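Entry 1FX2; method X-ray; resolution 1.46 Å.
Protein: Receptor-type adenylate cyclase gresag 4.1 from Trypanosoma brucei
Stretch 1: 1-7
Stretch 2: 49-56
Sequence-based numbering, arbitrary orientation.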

# COMPACT_ATOMS: atom_id res chain seq x y z
N ASN A 1 -27.39 -20.05 7.99
CA ASN A 1 -26.14 -20.81 7.63
C ASN A 1 -24.90 -20.30 8.38
O ASN A 1 -23.98 -19.67 7.78
CB ASN A 1 -25.90 -20.81 6.10
CG ASN A 1 -25.20 -22.10 5.60
OD1 ASN A 1 -25.19 -22.39 4.39
ND2 ASN A 1 -24.63 -22.87 6.53
N ASN A 2 -24.86 -20.61 9.68
CA ASN A 2 -23.70 -20.24 10.51
C ASN A 2 -22.50 -21.07 10.07
O ASN A 2 -21.36 -20.76 10.46
CB ASN A 2 -23.92 -20.47 12.00
CG ASN A 2 -24.63 -19.32 12.68
OD1 ASN A 2 -24.74 -18.20 12.15
ND2 ASN A 2 -25.15 -19.59 13.88
N ASN A 3 -22.71 -22.06 9.23
CA ASN A 3 -21.63 -22.87 8.72
C ASN A 3 -20.54 -22.04 8.00
O ASN A 3 -19.37 -22.35 8.10
CB ASN A 3 -22.22 -23.97 7.81
CG ASN A 3 -21.29 -24.38 6.69
OD1 ASN A 3 -20.18 -24.88 6.94
ND2 ASN A 3 -21.74 -24.18 5.43
N ARG A 4 -20.94 -20.95 7.36
CA ARG A 4 -19.99 -20.11 6.62
C ARG A 4 -19.34 -19.06 7.48
O ARG A 4 -18.35 -18.41 7.04
CB ARG A 4 -20.68 -19.47 5.43
CG ARG A 4 -20.99 -20.52 4.36
CD ARG A 4 -22.11 -20.07 3.46
NE ARG A 4 -22.55 -21.18 2.61
CZ ARG A 4 -23.39 -21.07 1.59
NH1 ARG A 4 -23.88 -19.88 1.27
NH2 ARG A 4 -23.76 -22.14 0.89
N ALA A 5 -19.79 -18.89 8.71
CA ALA A 5 -19.18 -17.92 9.62
C ALA A 5 -17.79 -18.30 10.07
O ALA A 5 -17.57 -19.45 10.47
CB ALA A 5 -20.04 -17.73 10.88
N PRO A 6 -16.82 -17.40 9.91
CA PRO A 6 -15.44 -17.68 10.39
C PRO A 6 -15.59 -17.87 11.93
O PRO A 6 -16.22 -17.03 12.64
CB PRO A 6 -14.70 -16.38 10.11
CG PRO A 6 -15.38 -15.93 8.81
CD PRO A 6 -16.87 -16.16 9.07
N LYS A 7 -15.10 -19.02 12.45
CA LYS A 7 -15.23 -19.29 13.89
C LYS A 7 -13.96 -19.60 14.63
O LYS A 7 -13.95 -19.66 15.85
CB LYS A 7 -16.15 -20.51 14.11
CG LYS A 7 -17.47 -20.39 13.47
CD LYS A 7 -18.12 -21.82 13.50
CE LYS A 7 -19.34 -21.71 12.69
NZ LYS A 7 -18.88 -21.70 11.27
N ILE A 49 -23.31 -12.95 -1.43
CA ILE A 49 -22.85 -13.53 -0.16
C ILE A 49 -23.03 -15.06 -0.25
O ILE A 49 -22.11 -15.80 0.03
CB ILE A 49 -23.63 -12.95 1.02
CG1 ILE A 49 -23.19 -11.49 1.27
CG2 ILE A 49 -23.36 -13.74 2.38
CD1 ILE A 49 -24.07 -10.80 2.26
N GLY A 50 -24.14 -15.49 -0.81
CA GLY A 50 -24.32 -16.95 -0.94
C GLY A 50 -23.43 -17.57 -2.00
O GLY A 50 -22.80 -18.61 -1.74
N ARG A 51 -23.26 -16.93 -3.15
CA ARG A 51 -22.46 -17.43 -4.23
C ARG A 51 -21.00 -17.68 -3.79
O ARG A 51 -20.29 -18.59 -4.26
CB ARG A 51 -22.46 -16.46 -5.39
CG ARG A 51 -21.38 -16.80 -6.39
CD ARG A 51 -21.92 -16.92 -7.76
NE ARG A 51 -22.55 -15.67 -8.11
CZ ARG A 51 -23.12 -15.43 -9.28
NH1 ARG A 51 -23.15 -16.39 -10.21
NH2 ARG A 51 -23.62 -14.22 -9.53
N TYR A 52 -20.48 -16.71 -3.04
CA TYR A 52 -19.09 -16.76 -2.57
C TYR A 52 -18.92 -17.37 -1.19
O TYR A 52 -17.81 -17.28 -0.60
CB TYR A 52 -18.40 -15.36 -2.71
CG TYR A 52 -18.30 -15.01 -4.14
CD1 TYR A 52 -19.20 -14.11 -4.76
CD2 TYR A 52 -17.34 -15.62 -4.90
CE1 TYR A 52 -19.10 -13.87 -6.11
CE2 TYR A 52 -17.24 -15.40 -6.23
CZ TYR A 52 -18.13 -14.50 -6.84
OH TYR A 52 -18.06 -14.20 -8.18
N LYS A 53 -20.00 -17.99 -0.64
CA LYS A 53 -19.91 -18.73 0.65
C LYS A 53 -19.41 -17.90 1.79
O LYS A 53 -18.65 -18.35 2.65
CB LYS A 53 -19.04 -20.01 0.50
CG LYS A 53 -19.63 -20.89 -0.63
CD LYS A 53 -18.81 -22.16 -0.84
CE LYS A 53 -19.54 -23.13 -1.78
NZ LYS A 53 -18.95 -23.11 -3.14
N CYS A 54 -19.76 -16.60 1.74
CA CYS A 54 -19.44 -15.67 2.83
C CYS A 54 -20.56 -15.65 3.87
O CYS A 54 -21.59 -16.40 3.70
CB CYS A 54 -19.19 -14.25 2.22
SG CYS A 54 -17.73 -14.12 1.21
N TYR A 55 -20.47 -14.78 4.86
CA TYR A 55 -21.43 -14.78 5.94
C TYR A 55 -21.87 -13.36 6.22
O TYR A 55 -21.05 -12.47 6.48
CB TYR A 55 -20.72 -15.34 7.21
CG TYR A 55 -21.56 -15.38 8.46
CD1 TYR A 55 -22.59 -16.30 8.57
CD2 TYR A 55 -21.31 -14.51 9.51
CE1 TYR A 55 -23.35 -16.37 9.74
CE2 TYR A 55 -22.08 -14.55 10.70
CZ TYR A 55 -23.09 -15.50 10.78
OH TYR A 55 -23.84 -15.54 11.94
N GLU A 56 -23.17 -13.13 6.20
CA GLU A 56 -23.67 -11.82 6.53
C GLU A 56 -23.62 -11.66 8.03
O GLU A 56 -24.41 -12.36 8.75
CB GLU A 56 -25.12 -11.65 6.01
CG GLU A 56 -25.73 -10.24 6.25
CD GLU A 56 -27.12 -10.12 5.64
OE1 GLU A 56 -27.40 -10.79 4.65
OE2 GLU A 56 -27.88 -9.36 6.29
O HOH W 1 -16.86 -17.65 4.81

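The N-terminal segment packs against the turn and early strand of the second stretch through a small contact of mixed character, built on two residues, Arg4 and Tyr55, and fastened by one direct hydrogen bond. The first stretch brings a short 3-10 segment, Asn2 to Arg4, and an extended run after it, against the end of a helix, a turn and a strand that holds Tyr55. The turn is tied by backbone bonds from Lys53 N to Gly50 O (3.1 Å) and from Cys54 N to Ile49 O (3.0 Å). The nearest CA atoms across the stretches are those of Ala5 and Tyr55, 5.3 Å apart.

Such proximity suits alanine. Its methyl sits squarely over the aromatic face, with Ala5 CB 3.5 Å from the centroid of the Tyr55 ring and almost on the ring normal, so its weakly polarised C–H bonds meet the pi cloud in a CH-pi contact. At the far end of the ring, Tyr55 OH donates to Asn2 OD1 at 2.8 Å. Tyrosine thus serves two chemistries, a flat apolar surface for Ala5 and a polar tip for the asparagine carbonyl.

Arg4 uses its length differently. Its aliphatic part lies along the turn, Arg4 CB being 3.6 Å from Cys54 O, and Lys53 CB lies over one face of the guanidinium. Arg4 NH1 comes within 3.4 Å of Gly50 O, but the angle is too poor for a hydrogen bond; packing dominates here. One water lies 2.8 Å from Arg4 O and 2.9 Å from Lys53 O, joining the two backbones.

Lys7 braces the first stretch internally: its NZ donates to Asn2 O (2.8 Å) and Ala5 O (2.7 Å), linking the 3-10 turn to the extended run.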